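Local coordinates for endoglycosidase (Bacteroides thetaiotaomicron, PDB 6Q64), which probably hydrolyses glycosidic bonds within complex N-glycans, as a family 18 glycoside hydrolase of a gut bacterium, at residues F77-N85 with L110-L118; N86-P95 with M335-Y345. The protein carries 1 engineered substitution. All coordinates share one frame; numbering follows the deposited sequence.

Interaction 1: residues F77-N85 with L110-L118; sequences FGNWTGKGN and LSDEQKADL
Trp80 turns one face of its indole to the CG methylene of Gln114, the ring and amide planes 43° apart, where the loop after the first strand of the TIM barrel meets the first turns of helix 112-123. Gln114 CG sits 3.6 Å from the centroid of the six-membered ring of Trp80 and only 9° off the normal, a CH-pi contact. The Trp80 ring is turned beside its own carbonyl by a chi1 of 171°, which puts CG anti to N, and one glutamine can serve both: the methylene covers the face while NE2 donates to Trp80 O at 2.7 Å. The other end of the same amide closes a capping box, Gln114 OE1 accepting from Ser111 N at 2.7 Å and Ser111 OG from Gln114 N at 3.0 Å. Glutamine suits the place because it joins a greasy stem to a donor and an acceptor. The Leu110 side chain crosses the indole at about a right angle, CD2 lying 3.8 Å from Trp80 CZ3. Gly82, at positive phi, passes close to the helix, where a CB would run into Glu113 O. At the ring edge Trp80 NE1 donates to Asp117 OD2 at 2.8 Å; this oxygen, met on its anti side, also accepts from Leu91 N.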
loop_
_atom_site.group_PDB
_atom_site.type_symbol
_atom_site.label_atom_id
_atom_site.label_comp_id
_atom_site.label_asym_id
_atom_site.label_seq_id
_atom_site.Cartn_x
_atom_site.Cartn_y
_atom_site.Cartn_z
ATOM N N PHE A 77 -3.639 5.232 5.040
ATOM C CA PHE A 77 -3.567 6.204 6.167
ATOM C C PHE A 77 -4.114 7.577 5.766
ATOM O O PHE A 77 -3.453 8.345 5.001
ATOM C CB PHE A 77 -2.112 6.334 6.612
ATOM C CG PHE A 77 -1.905 7.026 7.935
ATOM C CD1 PHE A 77 -2.635 6.663 9.054
ATOM C CD2 PHE A 77 -0.950 8.017 8.079
ATOM C CE1 PHE A 77 -2.420 7.282 10.272
ATOM C CE2 PHE A 77 -0.736 8.628 9.301
ATOM C CZ PHE A 77 -1.480 8.269 10.386
ATOM N N GLY A 78 -5.293 7.910 6.291
ATOM C CA GLY A 78 -5.924 9.235 6.114
ATOM C C GLY A 78 -5.688 10.156 7.304
ATOM O O GLY A 78 -5.440 9.626 8.397
ATOM N N ASN A 79 -5.780 11.478 7.081
ATOM C CA ASN A 79 -5.657 12.582 8.078
ATOM C C ASN A 79 -4.234 12.579 8.630
ATOM O O ASN A 79 -4.068 12.641 9.870
ATOM C CB ASN A 79 -6.657 12.487 9.245
ATOM C CG ASN A 79 -8.104 12.263 8.835
ATOM O OD1 ASN A 79 -8.576 11.120 8.708
ATOM N ND2 ASN A 79 -8.828 13.360 8.668
ATOM N N TRP A 80 -3.238 12.460 7.759
ATOM C CA TRP A 80 -1.824 12.429 8.204
ATOM C C TRP A 80 -1.301 13.859 8.402
ATOM O O TRP A 80 -1.042 14.529 7.383
ATOM C CB TRP A 80 -0.960 11.653 7.221
ATOM C CG TRP A 80 0.488 11.801 7.557
ATOM C CD1 TRP A 80 1.053 11.683 8.792
ATOM C CD2 TRP A 80 1.555 12.158 6.664
ATOM N NE1 TRP A 80 2.400 11.900 8.727
ATOM C CE2 TRP A 80 2.741 12.184 7.432
ATOM C CE3 TRP A 80 1.630 12.434 5.291
ATOM C CZ2 TRP A 80 3.985 12.467 6.873
ATOM C CZ3 TRP A 80 2.860 12.703 4.735
ATOM C CH2 TRP A 80 4.020 12.718 5.519
ATOM N N THR A 81 -1.101 14.295 9.655
ATOM C CA THR A 81 -0.701 15.692 9.987
ATOM C C THR A 81 0.637 15.755 10.730
ATOM O O THR A 81 1.360 16.744 10.517
ATOM C CB THR A 81 -1.779 16.432 10.791
ATOM O OG1 THR A 81 -1.670 16.062 12.170
ATOM C CG2 THR A 81 -3.176 16.202 10.251
ATOM N N GLY A 82 0.948 14.785 11.585
ATOM C CA GLY A 82 2.142 14.829 12.457
ATOM C C GLY A 82 2.127 15.999 13.439
ATOM O O GLY A 82 3.231 16.463 13.781
ATOM N N LYS A 83 0.944 16.431 13.905
ATOM C CA LYS A 83 0.740 17.775 14.514
ATOM C C LYS A 83 0.809 17.716 16.036
ATOM O O LYS A 83 1.068 18.769 16.657
ATOM C CB LYS A 83 -0.580 18.417 14.076
ATOM C CG LYS A 83 -0.568 19.053 12.687
ATOM C CD LYS A 83 0.605 19.959 12.402
ATOM C CE LYS A 83 0.484 21.276 13.120
ATOM N NZ LYS A 83 -0.047 22.319 12.212
ATOM N N GLY A 84 0.601 16.546 16.622
ATOM C CA GLY A 84 0.970 16.336 18.033
ATOM C C GLY A 84 -0.236 16.409 18.921
ATOM O O GLY A 84 -1.201 17.091 18.548
ATOM N N ASN A 85 -0.135 15.749 20.072
ATOM C CA ASN A 85 -1.227 15.528 21.052
ATOM C C ASN A 85 -1.878 14.212 20.627
ATOM O O ASN A 85 -1.770 13.282 21.436
ATOM C CB ASN A 85 -2.193 16.719 21.211
ATOM C CG ASN A 85 -1.664 17.875 22.056
ATOM O OD1 ASN A 85 -2.233 18.201 23.099
ATOM N ND2 ASN A 85 -0.601 18.536 21.623
ATOM N N LEU A 110 3.861 19.363 1.851
ATOM C CA LEU A 110 3.994 18.768 3.216
ATOM C C LEU A 110 4.508 19.807 4.233
ATOM O O LEU A 110 5.418 20.598 3.886
ATOM C CB LEU A 110 4.952 17.570 3.188
ATOM C CG LEU A 110 4.525 16.335 2.379
ATOM C CD1 LEU A 110 5.467 15.168 2.655
ATOM C CD2 LEU A 110 3.086 15.904 2.648
ATOM N N SER A 111 3.975 19.778 5.464
ATOM C CA SER A 111 4.458 20.563 6.633
ATOM C C SER A 111 5.817 20.028 7.102
ATOM O O SER A 111 6.120 18.853 6.845
ATOM C CB SER A 111 3.447 20.564 7.769
ATOM O OG SER A 111 3.341 19.301 8.427
ATOM N N ASP A 112 6.596 20.875 7.770
ATOM C CA ASP A 112 7.896 20.536 8.417
ATOM C C ASP A 112 7.702 19.368 9.415
ATOM O O ASP A 112 8.677 18.554 9.630
ATOM C CB ASP A 112 8.469 21.779 9.118
ATOM C CG ASP A 112 8.848 22.920 8.186
ATOM O OD1 ASP A 112 8.876 22.696 6.931
ATOM O OD2 ASP A 112 9.106 24.020 8.722
ATOM N N GLU A 113 6.501 19.321 10.027
ATOM C CA GLU A 113 6.079 18.314 11.045
ATOM C C GLU A 113 5.718 16.985 10.338
ATOM O O GLU A 113 5.926 15.905 10.931
ATOM C CB GLU A 113 4.920 18.844 11.915
ATOM C CG GLU A 113 5.170 20.199 12.571
ATOM C CD GLU A 113 4.730 21.438 11.796
ATOM O OE1 GLU A 113 5.532 22.386 11.694
ATOM O OE2 GLU A 113 3.581 21.462 11.297
ATOM N N GLN A 114 5.154 17.050 9.132
ATOM C CA GLN A 114 5.000 15.882 8.227
ATOM C C GLN A 114 6.393 15.381 7.830
ATOM O O GLN A 114 6.659 14.179 8.003
ATOM C CB GLN A 114 4.187 16.238 6.979
ATOM C CG GLN A 114 2.712 15.888 7.106
ATOM C CD GLN A 114 1.826 16.686 6.182
ATOM O OE1 GLN A 114 2.238 17.694 5.591
ATOM N NE2 GLN A 114 0.583 16.233 6.055
ATOM N N LYS A 115 7.252 16.262 7.318
ATOM C CA LYS A 115 8.607 15.864 6.848
ATOM C C LYS A 115 9.335 15.088 7.959
ATOM O O LYS A 115 9.988 14.070 7.605
ATOM C CB LYS A 115 9.376 17.086 6.351
ATOM C CG LYS A 115 8.822 17.690 5.062
ATOM C CD LYS A 115 9.671 18.822 4.493
ATOM C CE LYS A 115 8.844 20.004 4.051
ATOM N NZ LYS A 115 9.700 21.014 3.405
ATOM N N ALA A 116 9.190 15.509 9.237
ATOM C CA ALA A 116 9.941 14.994 10.420
ATOM C C ALA A 116 9.405 13.637 10.895
ATOM O O ALA A 116 10.228 12.807 11.339
ATOM C CB ALA A 116 9.879 15.981 11.556
ATOM N N ASP A 117 8.074 13.496 10.908
ATOM C CA ASP A 117 7.315 12.259 11.221
ATOM C C ASP A 117 7.834 11.174 10.276
ATOM O O ASP A 117 8.381 10.160 10.737
ATOM C CB ASP A 117 5.805 12.489 11.043
ATOM C CG ASP A 117 4.927 11.312 11.533
ATOM O OD1 ASP A 117 5.455 10.480 12.304
ATOM O OD2 ASP A 117 3.722 11.220 11.123
ATOM N N LEU A 118 7.725 11.446 8.977
ATOM C CA LEU A 118 8.226 10.591 7.882
ATOM C C LEU A 118 9.706 10.254 8.104
ATOM O O LEU A 118 10.056 9.073 7.936
ATOM C CB LEU A 118 8.010 11.331 6.562
ATOM C CG LEU A 118 8.490 10.579 5.324
ATOM C CD1 LEU A 118 7.677 9.312 5.143
ATOM C CD2 LEU A 118 8.418 11.450 4.082
#

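Interaction 2: residues N86-P95 with M335-Y345; sequences NAQNYLKMLP and MEYDYPNDPPY
Glu336 O is gripped from both faces of its carbonyl plane: Gln88 NE2 comes from one side across the contact, and Tyr339 N from the other within its own segment. The site joins two loops of the TIM barrel, 86-95 following the first strand and 335-345 following the last, at the seam where the barrel closes. Gln88 stretches straight out (chi1 177°, chi2 177°), which carries its amide to Glu336 O, with NE2 at 3.0 Å; the oxygen lies in the amide plane, although the donor stands above the carbonyl plane. A glutamine fits here because its stem does separate work: CB rests over one face of the Tyr339 ring, 4.0 Å from the centroid, in a CH-pi contact. Pro344 CB covers the opposite face, and Ala87 CB, small enough to come close, lies 3.8 Å from Tyr339 CE2. With an alanine in place of Tyr339, Gln88 CB and Ala87 CB would probably lose the aromatic surface they pack on, and a gap would be likely to open between the loops. Asn86 makes an Asx turn, its OD1 accepting from Gln88 N at 3.3 Å, with the donor above the carbonyl plane, where the short 3-10 segment 87-88 begins. The Glu336 carboxylate turns elsewhere, OE2 accepting from Gly78 N. Farther along, a second CH-pi contact forms: Pro95 CD lies over one face of the Tyr345 ring, 3.8 Å from its centroid, a rigid flat-sided residue suited to an aromatic plane. Leu94, which also approaches Met335 CE, the methyl of a selenomethionine, crosses the same ring obliquely, its CD2 methyl 3.6 Å from Tyr345 CZ.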
loop_
_atom_site.group_PDB
_atom_site.type_symbol
_atom_site.label_atom_id
_atom_site.label_comp_id
_atom_site.label_asym_id
_atom_site.label_seq_id
_atom_site.Cartn_x
_atom_site.Cartn_y
_atom_site.Cartn_z
ATOM N N ASN A 86 -2.409 14.098 19.394
ATOM C CA ASN A 86 -3.084 12.839 18.937
ATOM C C ASN A 86 -2.158 11.914 18.102
ATOM O O ASN A 86 -1.831 12.236 16.947
ATOM C CB ASN A 86 -4.410 13.095 18.209
ATOM C CG ASN A 86 -5.254 11.829 18.142
ATOM O OD1 ASN A 86 -4.863 10.780 18.658
ATOM N ND2 ASN A 86 -6.412 11.899 17.504
ATOM N N ALA A 87 -1.819 10.747 18.659
ATOM C CA ALA A 87 -0.995 9.671 18.045
ATOM C C ALA A 87 -1.566 9.253 16.681
ATOM O O ALA A 87 -0.763 8.984 15.784
ATOM C CB ALA A 87 -0.877 8.465 18.967
ATOM N N GLN A 88 -2.893 9.236 16.540
ATOM C CA GLN A 88 -3.648 8.887 15.302
ATOM C C GLN A 88 -3.175 9.666 14.056
ATOM O O GLN A 88 -3.526 9.227 12.935
ATOM C CB GLN A 88 -5.136 9.120 15.583
ATOM C CG GLN A 88 -6.070 8.883 14.402
ATOM C CD GLN A 88 -7.507 9.062 14.826
ATOM O OE1 GLN A 88 -7.869 10.103 15.390
ATOM N NE2 GLN A 88 -8.322 8.035 14.607
ATOM N N ASN A 89 -2.442 10.778 14.190
ATOM C CA ASN A 89 -2.118 11.673 13.036
ATOM C C ASN A 89 -0.631 11.509 12.636
ATOM O O ASN A 89 -0.094 12.318 11.822
ATOM C CB ASN A 89 -2.487 13.135 13.349
ATOM C CG ASN A 89 -3.930 13.336 13.771
ATOM O OD1 ASN A 89 -4.205 13.493 14.954
ATOM N ND2 ASN A 89 -4.857 13.393 12.823
ATOM N N TYR A 90 0.013 10.482 13.176
ATOM C CA TYR A 90 1.478 10.269 13.104
ATOM C C TYR A 90 1.823 8.908 12.471
ATOM O O TYR A 90 1.393 7.820 13.007
ATOM C CB TYR A 90 2.033 10.257 14.527
ATOM C CG TYR A 90 2.289 11.604 15.137
ATOM C CD1 TYR A 90 1.283 12.290 15.801
ATOM C CD2 TYR A 90 3.557 12.161 15.106
ATOM C CE1 TYR A 90 1.527 13.522 16.379
ATOM C CE2 TYR A 90 3.819 13.386 15.696
ATOM C CZ TYR A 90 2.799 14.075 16.328
ATOM O OH TYR A 90 3.083 15.296 16.880
ATOM N N LEU A 91 2.628 8.909 11.408
ATOM C CA LEU A 91 3.161 7.631 10.856
ATOM C C LEU A 91 3.979 6.931 11.942
ATOM O O LEU A 91 3.827 5.688 12.091
ATOM C CB LEU A 91 4.055 7.893 9.644
ATOM C CG LEU A 91 3.372 8.482 8.415
ATOM C CD1 LEU A 91 4.425 8.840 7.380
ATOM C CD2 LEU A 91 2.347 7.523 7.829
ATOM N N LYS A 92 4.773 7.702 12.701
ATOM C CA LYS A 92 5.807 7.158 13.624
ATOM C C LYS A 92 5.154 6.482 14.835
ATOM O O LYS A 92 5.834 5.726 15.557
ATOM C CB LYS A 92 6.821 8.236 14.019
ATOM C CG LYS A 92 6.313 9.372 14.909
ATOM C CD LYS A 92 7.438 10.107 15.622
ATOM C CE LYS A 92 6.977 11.397 16.279
ATOM N NZ LYS A 92 8.093 12.345 16.526
HETATM N N MSE A 93 3.843 6.724 15.022
HETATM C CA MSE A 93 3.104 6.169 16.155
HETATM C C MSE A 93 2.248 4.977 15.739
HETATM O O MSE A 93 1.482 4.442 16.536
HETATM C CB MSE A 93 2.192 7.231 16.802
HETATM C CG MSE A 93 2.913 8.374 17.537
HETATM SE SE MSE A 93 4.393 7.783 18.683
HETATM C CE MSE A 93 6.167 8.137 17.957
ATOM N N LEU A 94 2.354 4.566 14.475
ATOM C CA LEU A 94 1.623 3.404 14.007
ATOM C C LEU A 94 2.173 2.186 14.722
ATOM O O LEU A 94 3.326 2.171 15.116
ATOM C CB LEU A 94 1.848 3.255 12.508
ATOM C CG LEU A 94 1.087 4.221 11.616
ATOM C CD1 LEU A 94 1.630 4.158 10.188
ATOM C CD2 LEU A 94 -0.389 3.886 11.674
ATOM N N PRO A 95 1.408 1.092 14.807
ATOM C CA PRO A 95 1.952 -0.176 15.284
ATOM C C PRO A 95 3.283 -0.506 14.598
ATOM O O PRO A 95 3.433 -0.267 13.414
ATOM C CB PRO A 95 0.875 -1.173 14.891
ATOM C CG PRO A 95 -0.414 -0.342 14.884
ATOM C CD PRO A 95 0.004 1.015 14.379
HETATM N N MSE A 335 -7.084 2.997 7.856
HETATM C CA MSE A 335 -6.505 2.208 8.935
HETATM C C MSE A 335 -6.665 2.908 10.285
HETATM O O MSE A 335 -6.836 2.235 11.299
HETATM C CB MSE A 335 -5.023 1.918 8.668
HETATM C CG MSE A 335 -4.283 3.031 8.016
HETATM SE SE MSE A 335 -2.375 2.645 7.860
HETATM C CE MSE A 335 -1.900 1.024 8.811
ATOM N N GLU A 336 -6.639 4.250 10.269
ATOM C CA GLU A 336 -6.678 5.068 11.476
ATOM C C GLU A 336 -8.019 4.979 12.222
ATOM O O GLU A 336 -8.022 5.312 13.401
ATOM C CB GLU A 336 -6.336 6.528 11.164
ATOM C CG GLU A 336 -7.401 7.269 10.381
ATOM C CD GLU A 336 -7.282 7.221 8.863
ATOM O OE1 GLU A 336 -7.913 8.093 8.176
ATOM O OE2 GLU A 336 -6.572 6.311 8.362
ATOM N N TYR A 337 -9.100 4.498 11.607
ATOM C CA TYR A 337 -10.420 4.310 12.274
ATOM C C TYR A 337 -10.355 3.157 13.289
ATOM O O TYR A 337 -11.364 2.936 13.971
ATOM C CB TYR A 337 -11.531 4.060 11.250
ATOM C CG TYR A 337 -11.972 5.286 10.482
ATOM C CD1 TYR A 337 -11.046 6.100 9.854
ATOM C CD2 TYR A 337 -13.313 5.636 10.373
ATOM C CE1 TYR A 337 -11.426 7.205 9.113
ATOM C CE2 TYR A 337 -13.716 6.751 9.655
ATOM C CZ TYR A 337 -12.764 7.530 9.015
ATOM O OH TYR A 337 -13.103 8.629 8.285
ATOM N N ASP A 338 -9.219 2.458 13.364
ATOM C CA ASP A 338 -8.941 1.320 14.283
ATOM C C ASP A 338 -8.352 1.876 15.587
ATOM O O ASP A 338 -8.289 1.129 16.606
ATOM C CB ASP A 338 -7.939 0.365 13.618
ATOM C CG ASP A 338 -7.781 -1.040 14.183
ATOM O OD1 ASP A 338 -8.597 -1.468 15.061
ATOM O OD2 ASP A 338 -6.848 -1.712 13.700
ATOM N N TYR A 339 -7.863 3.114 15.524
ATOM C CA TYR A 339 -7.272 3.829 16.675
ATOM C C TYR A 339 -8.308 3.986 17.789
ATOM O O TYR A 339 -8.025 3.631 18.920
ATOM C CB TYR A 339 -6.643 5.152 16.245
ATOM C CG TYR A 339 -5.863 5.774 17.361
ATOM C CD1 TYR A 339 -6.495 6.588 18.299
ATOM C CD2 TYR A 339 -4.518 5.480 17.534
ATOM C CE1 TYR A 339 -5.793 7.136 19.362
ATOM C CE2 TYR A 339 -3.802 6.021 18.594
ATOM C CZ TYR A 339 -4.444 6.850 19.509
ATOM O OH TYR A 339 -3.739 7.371 20.551
ATOM N N PRO A 340 -9.520 4.532 17.576
ATOM C CA PRO A 340 -10.459 4.686 18.680
ATOM C C PRO A 340 -10.801 3.350 19.344
ATOM O O PRO A 340 -11.540 3.354 20.278
ATOM C CB PRO A 340 -11.728 5.315 18.079
ATOM C CG PRO A 340 -11.310 5.859 16.718
ATOM C CD PRO A 340 -9.991 5.197 16.355
ATOM N N ASN A 341 -10.298 2.235 18.842
ATOM C CA ASN A 341 -10.651 0.902 19.404
ATOM C C ASN A 341 -9.934 0.703 20.752
ATOM O O ASN A 341 -8.995 1.441 21.059
ATOM C CB ASN A 341 -10.299 -0.261 18.455
ATOM C CG ASN A 341 -11.405 -0.636 17.493
ATOM O OD1 ASN A 341 -12.510 -0.900 17.939
ATOM N ND2 ASN A 341 -11.109 -0.696 16.199
ATOM N N ASP A 342 -10.304 -0.363 21.456
ATOM C CA ASP A 342 -9.665 -0.788 22.718
ATOM C C ASP A 342 -9.181 -2.218 22.523
ATOM O O ASP A 342 -9.992 -3.171 22.486
ATOM C CB ASP A 342 -10.617 -0.625 23.908
ATOM C CG ASP A 342 -10.125 -1.288 25.188
ATOM O OD1 ASP A 342 -8.886 -1.555 25.310
ATOM O OD2 ASP A 342 -10.995 -1.586 26.036
ATOM N N PRO A 343 -7.846 -2.402 22.441
ATOM C CA PRO A 343 -6.891 -1.295 22.405
ATOM C C PRO A 343 -6.875 -0.534 21.101
ATOM O O PRO A 343 -7.386 -1.046 20.123
ATOM C CB PRO A 343 -5.509 -1.959 22.416
ATOM C CG PRO A 343 -5.760 -3.404 22.017
ATOM C CD PRO A 343 -7.179 -3.710 22.453
ATOM N N PRO A 344 -6.165 0.609 20.997
ATOM C CA PRO A 344 -5.997 1.288 19.715
ATOM C C PRO A 344 -5.228 0.390 18.740
ATOM O O PRO A 344 -4.248 -0.221 19.190
ATOM C CB PRO A 344 -5.215 2.573 20.032
ATOM C CG PRO A 344 -4.576 2.325 21.380
ATOM C CD PRO A 344 -5.459 1.313 22.079
ATOM N N TYR A 345 -5.680 0.380 17.471
ATOM C CA TYR A 345 -5.227 -0.489 16.342
ATOM C C TYR A 345 -5.449 -1.976 16.698
ATOM O O TYR A 345 -4.648 -2.877 16.344
ATOM C CB TYR A 345 -3.793 -0.156 15.920
ATOM C CG TYR A 345 -3.691 1.021 14.987
ATOM C CD1 TYR A 345 -4.025 0.908 13.652
ATOM C CD2 TYR A 345 -3.291 2.262 15.440
ATOM C CE1 TYR A 345 -3.957 1.995 12.793
ATOM C CE2 TYR A 345 -3.204 3.358 14.601
ATOM C CZ TYR A 345 -3.541 3.220 13.270
ATOM O OH TYR A 345 -3.459 4.286 12.433
#

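Interactions 1 and 2 lie about 13 Å apart, centre to centre, on the same side of the chain's centre. Segments 77-85 and 86-95 are successive parts of the loop between strands 72-76 and 100-102; interaction 1 sets the first part on helix 112-123, which follows strand 100-102, and interaction 2 sets the second part on the loop between strand 329-333 and helix 346-358. Along the chain their segments alternate. The two contacts meet directly, Gly82 N lying 2.7 Å from Asn89 O in a probable hydrogen bond. One loop thus touches both the helix after the second strand and the loop after the last strand, which lies beside the first in the barrel.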